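Local coordinates for ribosomal RNA small subunit methyltransferase E (Legionella pneumophila, PDB 5O95), which probably methylates N3 of a single uridine in 16S ribosomal RNA, using S-adenosyl-L-methionine as methyl donor, at residues B[223-227]-B[228-232]; B[164-168]-B[169-173]; B[133-136]-B[137-141]; B[157-160]-B[161-165]. All blocks are in the same frame, centred on the assembly; numbering follows the deposited sequence.

Interaction 1. Residues B[223-227]-B[228-232]; sequences RVLRT and ETAAI
Arg226 and Glu228 run side by side in the same direction where the loop 223-226 of this SPOUT-family methyltransferase domain turns into helix 227-242, with Arg226 as the N-cap residue. Their flat ends are turned 42° against each other and do not pair directly: Arg226 NE stays 4.7 Å from Glu228 OE2. A water joins them instead, lying in the guanidinium plane at its edge, where it accepts from Arg226 NH1 and donates to Glu228 OE1. Closer in, the contact is aliphatic against carboxylate, Arg226 CD lying 3.6 Å from Glu228 OE2. Glu228 is brought back over the loop by its first torsion (chi1 74°), which sets CG between the backbone N and the carbonyl carbon, and by a second bend at chi2. Its OE2 forms a salt bridge with Lys101 of the second subunit, so the buried carboxylate has a positive partner across the dimer interface. Thr227, whose side chain crosses that of Glu228 at about a right angle, and Leu225 both belong to the S-adenosyl-L-methionine site, as does Arg223, which reaches Asp244 of the second subunit. Leu225 leans on the first helical turn, its CB 4.1 Å from Ala230 CB. The first helical hydrogen bond runs from Ala230 N to Arg226 O at 2.8 Å.

Interaction 2. Residues B[164-168]-B[169-173]; sequences REAKE and HLKLI
Lys171 lays its aliphatic chain across the backbone of the turn in front of it: CG is 3.5 Å from Glu168 O, and CD comes within 4.2 Å of Ala166 CB. The chain runs straight as far as CD and then bends at chi3 (-75°), which carries NZ round toward Ala166 O. The two do not meet, NZ and Ala166 O being 3.9 Å apart, but a water bridges them. It donates to Ala166 O at 2.6 Å and is itself the acceptor for Lys171 NZ at 3.0 Å. The ammonium has a second, direct partner in the backbone oxygen of His213. On the exposed side of the turn the His169 ring presents an edge to the backbone, with CD2 4.1 Å from Lys167 O. This short turn is the alpha-to-beta connection that follows helix 159-165 and leads into strand 170-174 of the six-stranded parallel sheet; Ala166 is the residue at which the chain leaves helical geometry. Whereas Lys171 ends at His213 and the water, Glu168, bent at chi2 (79°), ends at strand 82-88, where its OE2 is hydrogen-bonded to His84 ND1. Farther out, Asp191 OD1 holds His169 N, while Phe215 packs on both Ala166 and Lys171. Backbone hydrogen bonds then place Leu170 beside Ala193, and Lys171 beside Leu216.

Interaction 3. Residues B[133-136]-B[137-141]; sequences QWLN and IIIGA
The indole of Trp134 meets Ile137 at its edge: Ile137 CD1 lies near the ring plane, 4.3 Å from Trp134 CD1. Beyond this pair, the same indole packs on Met95 and Met99 of helix 94-104 and on Pro112, and its NE1 is hydrogen-bonded to Glu96, so the ring's rotation is fixed by a polar anchor as well as by packing. The amide of Asn136 lies on the exposed side, alongside Ile139 and pointing the same way, with OD1 4.1 Å from Ile139 CD1. Leu135 crosses Ile139 at a slant, CG to CD1 3.8 Å; its CG stands opposite the backbone N (chi1 177°), which swings the branch along the helix toward the next turn. Each of the three isoleucines drapes CG1 beside the carbonyl oxygen four residues back, as in Ile138 CG1 to Trp134 O at 3.3 Å. Those oxygens are at the same time acceptors of the backbone N-H groups, for example Ile139 N to Leu135 O at 2.9 Å. Ile138 faces inward onto Met99 and Ile110. The i to i+4 ladder is that of a regular alpha-helix, here helix 124-145, the crossover of the beta-alpha-beta unit between strands 109-114 and 152-158.

Interaction 4. Residues B[157-160]-B[161-165]; sequences VYLD and QFVRE
Val157 wedges its two methyl groups between Gln161 and Phe162 where strand 152-158, an outermost strand of the parallel sheet, passes directly into helix 159-165 with Tyr158 as N-cap residue. The tightly packed, buried part faces the sheet. Val157 CG2 lies 3.9 Å from Phe162 CB and near the plane of the phenyl ring, at its edge, the two side chains crossing at about a right angle. Phe162 turns its ring away from its own backbone N (chi1 -177°), which brings it to Leu113, Ile195 and Phe215, and it meets His84 edge-to-face. Leu159 and Val163 continue this buried side, CD1 to CG1 at 4.1 Å, against Ile195 and helix 204-212. Toward solvent the contact turns polar and is partly held by water. Gln161 OE1 lies against Val157 CG1 at 3.4 Å and also takes a bond from a water that accepts from Tyr158 N. Asp160 bends back on its own helix turn, but its bond from Gln161 N to OD1 is weak, with an N-H...O angle of only 128°. Arg164 folds back so that one guanidinium face lies over Gln161 CA, which sits toward its rim; Arg164 NH2 is 4.7 Å from Asp160 OD2, too far to pair, though the opposite charges probably attract weakly. At the other end of its amide, Gln161 NE2 donates to Glu165 OE2 at 2.9 Å, from above the carboxylate plane.

How the interactions relate
Interactions 4 and 2 form one continuous piece of chain, sharing Arg164 and Glu165 on helix 159-165, with centres 10 Å apart: one brings the chain from strand 152-158 into the helix, the other from the helix into strand 170-174. His84 and Phe215 serve both. Interaction 3, on the helix just before strand 152-158, is centred about 24 Å from interaction 4 and lies away from the cofactor site. Interaction 1 holds cofactor-binding Arg223, Leu225 and Thr227, and the side chains of its Ala230 and of Leu174, at the end of the strand begun in interaction 2, are about 4 Å apart. Helix 94-104 touches both interactions 1 and 3.

Interaction 1. Residues B[223-227]-B[228-232]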
loop_
_atom_site.group_PDB
_atom_site.type_symbol
_atom_site.label_atom_id
_atom_site.label_comp_id
_atom_site.label_asym_id
_atom_site.label_seq_id
_atom_site.Cartn_x
_atom_site.Cartn_y
_atom_site.Cartn_z
ATOM N N ARG B 223 13.041 -4.591 7.036
ATOM C CA ARG B 223 11.888 -4.475 7.918
ATOM C C ARG B 223 10.831 -5.480 7.501
ATOM O O ARG B 223 10.564 -5.656 6.302
ATOM C CB ARG B 223 11.319 -3.051 7.852
ATOM C CG ARG B 223 12.355 -2.022 8.287
ATOM C CD ARG B 223 11.928 -0.590 7.967
ATOM N NE ARG B 223 11.986 -0.378 6.517
ATOM C CZ ARG B 223 13.103 -0.122 5.841
ATOM N NH1 ARG B 223 14.273 0.021 6.447
ATOM N NH2 ARG B 223 13.025 0.008 4.525
ATOM N N VAL B 224 10.213 -6.123 8.482
ATOM C CA VAL B 224 9.213 -7.137 8.152
ATOM C C VAL B 224 7.953 -6.423 7.708
ATOM O O VAL B 224 7.379 -5.630 8.464
ATOM C CB VAL B 224 8.910 -8.033 9.350
ATOM C CG1 VAL B 224 7.830 -9.059 8.943
ATOM C CG2 VAL B 224 10.182 -8.710 9.877
ATOM N N LEU B 225 7.514 -6.711 6.487
ATOM C CA LEU B 225 6.317 -6.093 5.962
ATOM C C LEU B 225 5.112 -6.967 6.256
ATOM O O LEU B 225 5.190 -8.192 6.180
ATOM C CB LEU B 225 6.463 -5.926 4.453
ATOM C CG LEU B 225 7.658 -5.086 3.981
ATOM C CD1 LEU B 225 7.649 -5.033 2.466
ATOM C CD2 LEU B 225 7.617 -3.681 4.558
ATOM N N ARG B 226 4.006 -6.332 6.618
ATOM C CA ARG B 226 2.733 -7.043 6.581
ATOM C C ARG B 226 2.489 -7.636 5.191
ATOM O O ARG B 226 2.975 -7.120 4.181
ATOM C CB ARG B 226 1.607 -6.090 6.981
ATOM C CG ARG B 226 1.619 -5.738 8.433
ATOM C CD ARG B 226 0.532 -4.725 8.762
ATOM N NE ARG B 226 0.470 -4.485 10.203
ATOM C CZ ARG B 226 -0.130 -5.295 11.071
ATOM N NH1 ARG B 226 -0.720 -6.409 10.647
ATOM N NH2 ARG B 226 -0.131 -5.000 12.365
ATOM N N THR B 227 1.738 -8.741 5.134
ATOM C CA THR B 227 1.553 -9.428 3.857
ATOM C C THR B 227 0.915 -8.522 2.811
ATOM O O THR B 227 1.322 -8.540 1.647
ATOM C CB THR B 227 0.750 -10.717 4.032
ATOM O OG1 THR B 227 -0.382 -10.474 4.878
ATOM C CG2 THR B 227 1.637 -11.793 4.636
ATOM N N GLU B 228 -0.063 -7.703 3.212
ATOM C CA GLU B 228 -0.696 -6.824 2.240
ATOM C C GLU B 228 0.244 -5.710 1.826
ATOM O O GLU B 228 0.245 -5.310 0.659
ATOM C CB GLU B 228 -2.035 -6.280 2.754
ATOM C CG GLU B 228 -1.967 -5.205 3.825
ATOM C CD GLU B 228 -1.813 -5.751 5.239
ATOM O OE1 GLU B 228 -1.581 -6.963 5.404
ATOM O OE2 GLU B 228 -1.933 -4.952 6.188
ATOM N N THR B 229 1.088 -5.232 2.744
ATOM C CA THR B 229 2.078 -4.244 2.338
ATOM C C THR B 229 3.063 -4.860 1.365
ATOM O O THR B 229 3.448 -4.227 0.375
ATOM C CB THR B 229 2.834 -3.765 3.574
ATOM O OG1 THR B 229 1.908 -3.317 4.559
ATOM C CG2 THR B 229 3.757 -2.590 3.194
ATOM N N ALA B 230 3.498 -6.085 1.647
ATOM C CA ALA B 230 4.476 -6.765 0.816
ATOM C C ALA B 230 3.983 -6.911 -0.612
ATOM O O ALA B 230 4.753 -6.717 -1.552
ATOM C CB ALA B 230 4.798 -8.144 1.391
ATOM N N ALA B 231 2.728 -7.330 -0.791
ATOM C CA ALA B 231 2.175 -7.428 -2.136
ATOM C C ALA B 231 2.302 -6.115 -2.880
ATOM O O ALA B 231 2.754 -6.082 -4.029
ATOM C CB ALA B 231 0.707 -7.845 -2.069
ATOM N N ILE B 232 1.873 -5.023 -2.255
ATOM C CA ILE B 232 1.834 -3.770 -3.005
ATOM C C ILE B 232 3.242 -3.201 -3.186
ATOM O O ILE B 232 3.550 -2.610 -4.220
ATOM C CB ILE B 232 0.824 -2.793 -2.380
ATOM C CG1 ILE B 232 -0.539 -3.489 -2.209
ATOM C CG2 ILE B 232 0.623 -1.573 -3.294
ATOM C CD1 ILE B 232 -0.978 -4.407 -3.402
HETATM O O HOH W 1 -1.222 -7.816 8.177
#

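Interaction 2. Residues B[164-168]-B[169-173]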
loop_
_atom_site.group_PDB
_atom_site.type_symbol
_atom_site.label_atom_id
_atom_site.label_comp_id
_atom_site.label_asym_id
_atom_site.label_seq_id
_atom_site.Cartn_x
_atom_site.Cartn_y
_atom_site.Cartn_z
ATOM N N ARG B 164 3.763 -25.979 -10.093
ATOM C CA ARG B 164 3.790 -26.945 -11.186
ATOM C C ARG B 164 3.344 -26.298 -12.494
ATOM O O ARG B 164 3.913 -26.573 -13.558
ATOM C CB ARG B 164 2.927 -28.160 -10.827
ATOM C CG ARG B 164 2.169 -28.770 -11.997
ATOM C CD ARG B 164 1.670 -30.176 -11.668
ATOM N NE ARG B 164 1.078 -30.260 -10.335
ATOM C CZ ARG B 164 -0.216 -30.103 -10.078
ATOM N NH1 ARG B 164 -1.066 -29.854 -11.065
ATOM N NH2 ARG B 164 -0.660 -30.196 -8.829
ATOM N N GLU B 165 2.368 -25.394 -12.424
ATOM C CA GLU B 165 1.762 -24.816 -13.617
ATOM C C GLU B 165 2.411 -23.517 -14.075
ATOM O O GLU B 165 2.169 -23.096 -15.214
ATOM C CB GLU B 165 0.272 -24.555 -13.378
ATOM C CG GLU B 165 -0.521 -25.815 -13.094
ATOM C CD GLU B 165 -1.971 -25.529 -12.760
ATOM O OE1 GLU B 165 -2.314 -24.357 -12.490
ATOM O OE2 GLU B 165 -2.769 -26.484 -12.761
ATOM N N ALA B 166 3.212 -22.868 -13.226
ATOM C CA ALA B 166 3.741 -21.548 -13.547
ATOM C C ALA B 166 4.682 -21.632 -14.744
ATOM O O ALA B 166 5.654 -22.393 -14.731
ATOM C CB ALA B 166 4.470 -20.972 -12.333
ATOM N N LYS B 167 4.393 -20.846 -15.779
ATOM C CA LYS B 167 5.228 -20.818 -16.972
ATOM C C LYS B 167 5.823 -19.438 -17.250
ATOM O O LYS B 167 6.433 -19.238 -18.308
ATOM C CB LYS B 167 4.460 -21.378 -18.173
ATOM C CG LYS B 167 4.048 -22.841 -17.980
ATOM C CD LYS B 167 3.194 -23.357 -19.130
ATOM C CE LYS B 167 2.765 -24.793 -18.868
ATOM N NZ LYS B 167 1.866 -25.335 -19.929
ATOM N N GLU B 168 5.686 -18.499 -16.316
ATOM C CA GLU B 168 6.240 -17.164 -16.490
ATOM C C GLU B 168 7.760 -17.224 -16.639
ATOM O O GLU B 168 8.429 -18.101 -16.083
ATOM C CB GLU B 168 5.866 -16.288 -15.286
ATOM C CG GLU B 168 4.415 -15.807 -15.257
ATOM C CD GLU B 168 3.437 -16.866 -14.776
ATOM O OE1 GLU B 168 3.890 -17.895 -14.233
ATOM O OE2 GLU B 168 2.212 -16.670 -14.925
ATOM N N HIS B 169 8.311 -16.270 -17.400
ATOM C CA HIS B 169 9.743 -16.302 -17.704
ATOM C C HIS B 169 10.599 -16.023 -16.478
ATOM O O HIS B 169 11.712 -16.551 -16.365
ATOM C CB HIS B 169 10.092 -15.307 -18.810
ATOM C CG HIS B 169 9.617 -15.722 -20.167
ATOM N ND1 HIS B 169 10.246 -15.328 -21.328
ATOM C CD2 HIS B 169 8.572 -16.493 -20.548
ATOM C CE1 HIS B 169 9.608 -15.838 -22.367
ATOM N NE2 HIS B 169 8.587 -16.548 -21.922
ATOM N N LEU B 170 10.114 -15.192 -15.567
ATOM C CA LEU B 170 10.801 -14.905 -14.317
ATOM C C LEU B 170 9.891 -15.337 -13.180
ATOM O O LEU B 170 8.700 -15.014 -13.180
ATOM C CB LEU B 170 11.102 -13.409 -14.209
ATOM C CG LEU B 170 11.737 -12.933 -12.895
ATOM C CD1 LEU B 170 13.102 -13.588 -12.673
ATOM C CD2 LEU B 170 11.852 -11.409 -12.903
ATOM N N LYS B 171 10.439 -16.080 -12.223
ATOM C CA LYS B 171 9.636 -16.642 -11.145
ATOM C C LYS B 171 10.292 -16.290 -9.819
ATOM O O LYS B 171 11.440 -16.669 -9.570
ATOM C CB LYS B 171 9.480 -18.155 -11.320
ATOM C CG LYS B 171 8.725 -18.520 -12.598
ATOM C CD LYS B 171 8.502 -20.016 -12.767
ATOM C CE LYS B 171 9.770 -20.730 -13.195
ATOM N NZ LYS B 171 9.473 -22.087 -13.778
ATOM N N LEU B 172 9.577 -15.526 -8.999
ATOM C CA LEU B 172 10.124 -14.995 -7.764
ATOM C C LEU B 172 9.250 -15.385 -6.583
ATOM O O LEU B 172 8.036 -15.555 -6.702
ATOM C CB LEU B 172 10.210 -13.477 -7.825
ATOM C CG LEU B 172 11.043 -12.933 -8.972
ATOM C CD1 LEU B 172 10.873 -11.411 -9.011
ATOM C CD2 LEU B 172 12.498 -13.299 -8.810
ATOM N N ILE B 173 9.884 -15.519 -5.423
ATOM C CA ILE B 173 9.161 -15.777 -4.190
ATOM C C ILE B 173 9.738 -14.861 -3.119
ATOM O O ILE B 173 10.959 -14.737 -2.996
ATOM C CB ILE B 173 9.240 -17.269 -3.798
ATOM C CG1 ILE B 173 8.486 -17.547 -2.494
ATOM C CG2 ILE B 173 10.687 -17.750 -3.773
ATOM C CD1 ILE B 173 8.248 -19.031 -2.279
HETATM O O HOH W 2 7.023 -23.547 -12.890
#

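Interaction 3. Residues B[133-136]-B[137-141]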
loop_
_atom_site.group_PDB
_atom_site.type_symbol
_atom_site.label_atom_id
_atom_site.label_comp_id
_atom_site.label_asym_id
_atom_site.label_seq_id
_atom_site.Cartn_x
_atom_site.Cartn_y
_atom_site.Cartn_z
ATOM N N GLN B 133 -16.988 -11.537 -4.562
ATOM C CA GLN B 133 -16.716 -10.243 -3.956
ATOM C C GLN B 133 -15.378 -9.697 -4.420
ATOM O O GLN B 133 -15.255 -8.498 -4.681
ATOM C CB GLN B 133 -16.721 -10.375 -2.434
ATOM C CG GLN B 133 -18.079 -10.738 -1.888
ATOM C CD GLN B 133 -18.015 -11.211 -0.449
ATOM O OE1 GLN B 133 -17.002 -11.034 0.232
ATOM N NE2 GLN B 133 -19.098 -11.825 0.019
ATOM N N TRP B 134 -14.370 -10.569 -4.531
ATOM C CA TRP B 134 -13.047 -10.134 -4.967
ATOM C C TRP B 134 -13.060 -9.688 -6.417
ATOM O O TRP B 134 -12.392 -8.703 -6.770
ATOM C CB TRP B 134 -12.026 -11.252 -4.791
ATOM C CG TRP B 134 -11.749 -11.574 -3.369
ATOM C CD1 TRP B 134 -11.975 -10.771 -2.282
ATOM C CD2 TRP B 134 -11.214 -12.798 -2.868
ATOM N NE1 TRP B 134 -11.596 -11.424 -1.129
ATOM C CE2 TRP B 134 -11.127 -12.669 -1.463
ATOM C CE3 TRP B 134 -10.788 -13.986 -3.469
ATOM C CZ2 TRP B 134 -10.643 -13.696 -0.645
ATOM C CZ3 TRP B 134 -10.307 -15.016 -2.647
ATOM C CH2 TRP B 134 -10.231 -14.850 -1.254
ATOM N N LEU B 135 -13.812 -10.390 -7.277
ATOM C CA LEU B 135 -13.945 -9.915 -8.662
ATOM C C LEU B 135 -14.563 -8.533 -8.688
ATOM O O LEU B 135 -14.106 -7.660 -9.443
ATOM C CB LEU B 135 -14.789 -10.865 -9.522
ATOM C CG LEU B 135 -15.000 -10.355 -10.963
ATOM C CD1 LEU B 135 -13.691 -10.396 -11.720
ATOM C CD2 LEU B 135 -16.066 -11.192 -11.660
ATOM N N ASN B 136 -15.597 -8.310 -7.878
ATOM C CA ASN B 136 -16.226 -6.994 -7.879
ATOM C C ASN B 136 -15.280 -5.912 -7.355
ATOM O O ASN B 136 -15.308 -4.787 -7.845
ATOM C CB ASN B 136 -17.599 -7.021 -7.196
ATOM C CG ASN B 136 -18.675 -7.657 -8.083
ATOM O OD1 ASN B 136 -18.510 -7.723 -9.302
ATOM N ND2 ASN B 136 -19.772 -8.103 -7.482
ATOM N N ILE B 137 -14.413 -6.240 -6.393
ATOM C CA ILE B 137 -13.423 -5.266 -5.929
ATOM C C ILE B 137 -12.433 -4.925 -7.032
ATOM O O ILE B 137 -12.042 -3.759 -7.200
ATOM C CB ILE B 137 -12.722 -5.827 -4.686
ATOM C CG1 ILE B 137 -13.702 -5.805 -3.539
ATOM C CG2 ILE B 137 -11.464 -5.022 -4.344
ATOM C CD1 ILE B 137 -13.241 -6.648 -2.339
ATOM N N ILE B 138 -11.995 -5.934 -7.790
ATOM C CA ILE B 138 -11.075 -5.684 -8.894
ATOM C C ILE B 138 -11.737 -4.809 -9.947
ATOM O O ILE B 138 -11.138 -3.850 -10.448
ATOM C CB ILE B 138 -10.591 -7.014 -9.478
ATOM C CG1 ILE B 138 -9.724 -7.755 -8.445
ATOM C CG2 ILE B 138 -9.904 -6.807 -10.799
ATOM C CD1 ILE B 138 -9.458 -9.179 -8.851
ATOM N N ILE B 139 -12.994 -5.117 -10.284
ATOM C CA ILE B 139 -13.696 -4.299 -11.283
ATOM C C ILE B 139 -13.815 -2.858 -10.801
ATOM O O ILE B 139 -13.542 -1.902 -11.553
ATOM C CB ILE B 139 -15.070 -4.908 -11.606
ATOM C CG1 ILE B 139 -14.882 -6.153 -12.463
ATOM C CG2 ILE B 139 -15.901 -3.917 -12.435
ATOM C CD1 ILE B 139 -16.138 -7.061 -12.551
ATOM N N GLY B 140 -14.183 -2.684 -9.526
ATOM C CA GLY B 140 -14.276 -1.351 -8.963
ATOM C C GLY B 140 -12.948 -0.621 -9.022
ATOM O O GLY B 140 -12.898 0.579 -9.299
ATOM N N ALA B 141 -11.851 -1.341 -8.772
ATOM C CA ALA B 141 -10.534 -0.708 -8.808
ATOM C C ALA B 141 -10.141 -0.315 -10.233
ATOM O O ALA B 141 -9.484 0.714 -10.441
ATOM C CB ALA B 141 -9.486 -1.636 -8.177
#

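Interaction 4. Residues B[157-160]-B[161-165]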
loop_
_atom_site.group_PDB
_atom_site.type_symbol
_atom_site.label_atom_id
_atom_site.label_comp_id
_atom_site.label_asym_id
_atom_site.label_seq_id
_atom_site.Cartn_x
_atom_site.Cartn_y
_atom_site.Cartn_z
ATOM N N VAL B 157 -5.577 -22.117 -5.492
ATOM C CA VAL B 157 -4.868 -23.386 -5.613
ATOM C C VAL B 157 -3.863 -23.493 -4.477
ATOM O O VAL B 157 -3.453 -22.492 -3.879
ATOM C CB VAL B 157 -4.136 -23.575 -6.964
ATOM C CG1 VAL B 157 -5.121 -23.620 -8.141
ATOM C CG2 VAL B 157 -3.074 -22.509 -7.170
ATOM N N TYR B 158 -3.466 -24.735 -4.195
ATOM C CA TYR B 158 -2.362 -24.957 -3.273
ATOM C C TYR B 158 -1.030 -24.648 -3.946
ATOM O O TYR B 158 -0.906 -24.620 -5.174
ATOM C CB TYR B 158 -2.356 -26.402 -2.766
ATOM C CG TYR B 158 -3.428 -26.687 -1.743
ATOM C CD1 TYR B 158 -4.715 -27.022 -2.131
ATOM C CD2 TYR B 158 -3.156 -26.604 -0.385
ATOM C CE1 TYR B 158 -5.701 -27.271 -1.195
ATOM C CE2 TYR B 158 -4.132 -26.855 0.556
ATOM C CZ TYR B 158 -5.402 -27.185 0.147
ATOM O OH TYR B 158 -6.377 -27.436 1.082
ATOM N N LEU B 159 -0.018 -24.429 -3.112
ATOM C CA LEU B 159 1.286 -24.005 -3.607
ATOM C C LEU B 159 1.857 -24.995 -4.620
ATOM O O LEU B 159 2.486 -24.587 -5.603
ATOM C CB LEU B 159 2.239 -23.829 -2.426
ATOM C CG LEU B 159 3.690 -23.461 -2.742
ATOM C CD1 LEU B 159 3.832 -21.983 -3.132
ATOM C CD2 LEU B 159 4.579 -23.793 -1.560
ATOM N N ASP B 160 1.673 -26.298 -4.393
ATOM C CA ASP B 160 2.271 -27.269 -5.301
ATOM C C ASP B 160 1.669 -27.176 -6.699
ATOM O O ASP B 160 2.394 -27.253 -7.698
ATOM C CB ASP B 160 2.183 -28.696 -4.745
ATOM C CG ASP B 160 0.762 -29.158 -4.512
ATOM O OD1 ASP B 160 -0.169 -28.331 -4.516
ATOM O OD2 ASP B 160 0.578 -30.375 -4.314
ATOM N N GLN B 161 0.348 -27.010 -6.792
ATOM C CA GLN B 161 -0.261 -26.782 -8.100
ATOM C C GLN B 161 0.248 -25.494 -8.732
ATOM O O GLN B 161 0.508 -25.447 -9.940
ATOM C CB GLN B 161 -1.786 -26.752 -7.996
ATOM C CG GLN B 161 -2.447 -26.553 -9.344
ATOM C CD GLN B 161 -3.947 -26.755 -9.309
ATOM O OE1 GLN B 161 -4.538 -26.937 -8.248
ATOM N NE2 GLN B 161 -4.572 -26.715 -10.482
ATOM N N PHE B 162 0.406 -24.433 -7.938
ATOM C CA PHE B 162 0.843 -23.169 -8.519
ATOM C C PHE B 162 2.238 -23.280 -9.120
ATOM O O PHE B 162 2.477 -22.827 -10.244
ATOM C CB PHE B 162 0.781 -22.028 -7.506
ATOM C CG PHE B 162 1.146 -20.713 -8.099
ATOM C CD1 PHE B 162 0.194 -19.945 -8.751
ATOM C CD2 PHE B 162 2.454 -20.253 -8.037
ATOM C CE1 PHE B 162 0.541 -18.727 -9.321
ATOM C CE2 PHE B 162 2.806 -19.045 -8.610
ATOM C CZ PHE B 162 1.850 -18.283 -9.253
ATOM N N VAL B 163 3.185 -23.865 -8.381
ATOM C CA VAL B 163 4.534 -23.957 -8.927
ATOM C C VAL B 163 4.604 -24.937 -10.096
ATOM O O VAL B 163 5.403 -24.748 -11.022
ATOM C CB VAL B 163 5.584 -24.228 -7.831
ATOM C CG1 VAL B 163 5.431 -23.213 -6.701
ATOM C CG2 VAL B 163 5.503 -25.660 -7.317
ATOM N N ARG B 164 3.763 -25.979 -10.093
ATOM C CA ARG B 164 3.790 -26.945 -11.186
ATOM C C ARG B 164 3.344 -26.298 -12.494
ATOM O O ARG B 164 3.913 -26.573 -13.558
ATOM C CB ARG B 164 2.927 -28.160 -10.827
ATOM C CG ARG B 164 2.169 -28.770 -11.997
ATOM C CD ARG B 164 1.670 -30.176 -11.668
ATOM N NE ARG B 164 1.078 -30.260 -10.335
ATOM C CZ ARG B 164 -0.216 -30.103 -10.078
ATOM N NH1 ARG B 164 -1.066 -29.854 -11.065
ATOM N NH2 ARG B 164 -0.660 -30.196 -8.829
ATOM N N GLU B 165 2.368 -25.394 -12.424
ATOM C CA GLU B 165 1.762 -24.816 -13.617
ATOM C C GLU B 165 2.411 -23.517 -14.075
ATOM O O GLU B 165 2.169 -23.096 -15.214
ATOM C CB GLU B 165 0.272 -24.555 -13.378
ATOM C CG GLU B 165 -0.521 -25.815 -13.094
ATOM C CD GLU B 165 -1.971 -25.529 -12.760
ATOM O OE1 GLU B 165 -2.314 -24.357 -12.490
ATOM O OE2 GLU B 165 -2.769 -26.484 -12.761
HETATM O O HOH W 3 -4.289 -27.021 -5.715
#